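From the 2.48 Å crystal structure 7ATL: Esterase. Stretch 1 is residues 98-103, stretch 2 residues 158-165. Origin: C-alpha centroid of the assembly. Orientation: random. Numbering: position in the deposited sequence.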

# COMPACT_ATOMS: atom_id res chain seq x y z
N THR A 98 -11.61 -6.83 20.91
CA THR A 98 -11.67 -5.92 22.07
C THR A 98 -10.34 -5.90 22.80
O THR A 98 -10.30 -6.12 24.01
CB THR A 98 -12.85 -6.30 22.97
OG1 THR A 98 -12.77 -7.68 23.28
CG2 THR A 98 -14.19 -6.05 22.31
N PRO A 99 -9.22 -5.60 22.11
CA PRO A 99 -7.90 -5.59 22.75
C PRO A 99 -7.78 -4.54 23.86
O PRO A 99 -8.51 -3.56 23.87
CB PRO A 99 -6.94 -5.24 21.61
CG PRO A 99 -7.83 -4.52 20.62
CD PRO A 99 -9.14 -5.27 20.68
N ALA A 100 -6.81 -4.78 24.75
CA ALA A 100 -6.55 -3.98 25.97
C ALA A 100 -5.21 -3.28 25.84
O ALA A 100 -4.35 -3.81 25.17
CB ALA A 100 -6.55 -4.90 27.15
N LEU A 101 -5.02 -2.16 26.53
CA LEU A 101 -3.67 -1.60 26.81
C LEU A 101 -3.00 -2.47 27.89
O LEU A 101 -3.66 -3.39 28.42
CB LEU A 101 -3.81 -0.13 27.24
CG LEU A 101 -4.53 0.77 26.23
CD1 LEU A 101 -5.39 1.82 26.93
CD2 LEU A 101 -3.54 1.44 25.29
N ALA A 102 -1.72 -2.25 28.18
CA ALA A 102 -0.96 -3.05 29.18
C ALA A 102 -1.67 -3.05 30.54
O ALA A 102 -1.60 -4.07 31.23
CB ALA A 102 0.45 -2.53 29.31
N ASP A 103 -2.34 -1.94 30.92
CA ASP A 103 -2.94 -1.73 32.26
C ASP A 103 -4.32 -2.38 32.35
O ASP A 103 -4.86 -2.40 33.45
CB ASP A 103 -2.97 -0.24 32.62
CG ASP A 103 -3.85 0.59 31.70
OD1 ASP A 103 -4.57 -0.03 30.87
OD2 ASP A 103 -3.82 1.86 31.82
N GLN A 158 -5.62 -10.48 21.12
CA GLN A 158 -5.03 -10.92 22.42
C GLN A 158 -3.75 -10.13 22.74
O GLN A 158 -3.21 -10.30 23.86
CB GLN A 158 -4.74 -12.41 22.39
CG GLN A 158 -5.98 -13.28 22.30
CD GLN A 158 -5.54 -14.70 22.09
OE1 GLN A 158 -5.84 -15.32 21.07
NE2 GLN A 158 -4.73 -15.19 23.01
N ALA A 159 -3.25 -9.33 21.80
CA ALA A 159 -2.06 -8.48 22.01
C ALA A 159 -2.48 -7.14 22.63
O ALA A 159 -3.50 -6.58 22.28
CB ALA A 159 -1.32 -8.30 20.70
N ASP A 160 -1.63 -6.60 23.48
CA ASP A 160 -1.75 -5.22 23.98
C ASP A 160 -1.78 -4.27 22.78
O ASP A 160 -0.92 -4.40 21.88
CB ASP A 160 -0.60 -4.90 24.94
CG ASP A 160 -0.65 -5.68 26.25
OD1 ASP A 160 -1.65 -6.42 26.48
OD2 ASP A 160 0.31 -5.51 27.06
N LEU A 161 -2.71 -3.31 22.79
CA LEU A 161 -2.56 -2.04 22.06
C LEU A 161 -1.36 -1.30 22.65
O LEU A 161 -1.05 -1.54 23.83
CB LEU A 161 -3.83 -1.21 22.21
CG LEU A 161 -5.09 -1.82 21.61
CD1 LEU A 161 -6.32 -1.04 22.04
CD2 LEU A 161 -4.99 -1.88 20.09
N LEU A 162 -0.73 -0.43 21.87
CA LEU A 162 0.46 0.33 22.31
C LEU A 162 0.08 1.73 22.79
O LEU A 162 0.93 2.37 23.38
CB LEU A 162 1.46 0.36 21.15
CG LEU A 162 2.21 -0.96 21.03
CD1 LEU A 162 1.46 -1.95 20.17
CD2 LEU A 162 3.61 -0.74 20.52
N ALA A 163 -1.16 2.16 22.60
CA ALA A 163 -1.59 3.54 22.90
C ALA A 163 -3.11 3.67 22.73
O ALA A 163 -3.71 2.83 22.03
CB ALA A 163 -0.85 4.50 22.01
N GLU A 164 -3.69 4.68 23.40
CA GLU A 164 -5.12 5.03 23.25
C GLU A 164 -5.41 5.23 21.76
O GLU A 164 -4.72 6.02 21.09
CB GLU A 164 -5.48 6.31 24.00
CG GLU A 164 -6.28 6.09 25.26
CD GLU A 164 -6.33 7.39 26.04
OE1 GLU A 164 -6.86 8.35 25.45
OE2 GLU A 164 -5.79 7.46 27.19
N PRO A 165 -6.41 4.51 21.21
CA PRO A 165 -6.88 4.77 19.85
C PRO A 165 -7.03 6.28 19.65
O PRO A 165 -7.61 6.88 20.49
CB PRO A 165 -8.20 4.00 19.80
CG PRO A 165 -7.90 2.79 20.69
CD PRO A 165 -7.06 3.34 21.82
O HOH W 1 -5.25 -7.46 24.38
O HOH W 2 -0.24 -0.80 26.36
O HOH W 3 -0.13 -6.84 29.86

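This is a loop-on-loop contact in which a single direct backbone hydrogen bond, flanked by water bridges, fixes two irregular segments whose leucine and proline side chains pack alongside it. Neither stretch forms a regular helix or strand, and the end-to-end directions of the touching parts lie 81° apart, so the segments cross nearly at right angles rather than running side by side. The approach is close at the crossing, where the CA atoms of Leu-101 and Leu-161 are 4.9 Å apart. Together the two stretches bury 387 Å² of surface against each other.

The direct polar link runs from Leu-161 N to Ala-100 O, with a donor-acceptor distance of 2.9 Å and an N-H...O angle of 146°, somewhat bent but well within the range of a hydrogen bond. The same carbonyl receives a second, softer approach: Asp-160 CA lies 3.2 Å from Ala-100 O, with an angle of 147° at the hydrogen. A CA-H group is slightly acidic because it sits between two peptide groups, so this contact can supplement the N-H donor. Ala-100 therefore contributes through its backbone, and its CA-to-CB bond points away from stretch 2.

Two waters extend the backbone pairing where direct bonds are absent. Water 1 accepts from Ala-100 N at 3.1 Å and donates weakly to Ala-159 O at 2.9 Å. Water 2 is better placed at both ends, accepting from Ala-102 N at 2.8 Å and donating to Leu-161 O at 2.8 Å. The separation between Ala-102 N and Leu-161 O is 4.5 Å, too long for a direct hydrogen bond, and the water spans it. These waters link amides and carbonyls that make no direct hydrogen bond to each other across the contact.

The apolar part of the contact centres on Leu-161, whose CA-to-CB bond points toward stretch 1. Its chi1 of -63° (m) places Leu-161 CG 3.9 Å from Pro-99 CB, a van der Waals contact between aliphatic groups; chi2 is 170° (t). Pro-99 likewise directs its CA-to-CB bond toward the other stretch. Leu-101 behaves differently. Its CA-to-CB bond points away, yet the end of the side chain comes nearer, placing Leu-101 CD2 4.1 Å from Leu-161 CB and 3.4 Å from Ala-163 C. The latter is a close methyl-to-backbone contact, and Leu-101 CD2 also lies 3.8 Å from Glu-164 N. Leu-101 chi2, at 144°, falls between the usual wells. Leu-101 has the largest area covered by the opposing stretch, 88 Å², followed by Leu-161 with 74 Å².

At the exposed margin, Asp-160 OD2 approaches Ala-102 CA at 3.5 Å and Ala-102 CB at 3.7 Å, contacts that bring no direct hydrogen bond. The polar demand of this carboxylate is met in part by water 3, which donates to Asp-160 OD2 at 3.1 Å and, weakly, to Ala-102 O at 3.4 Å.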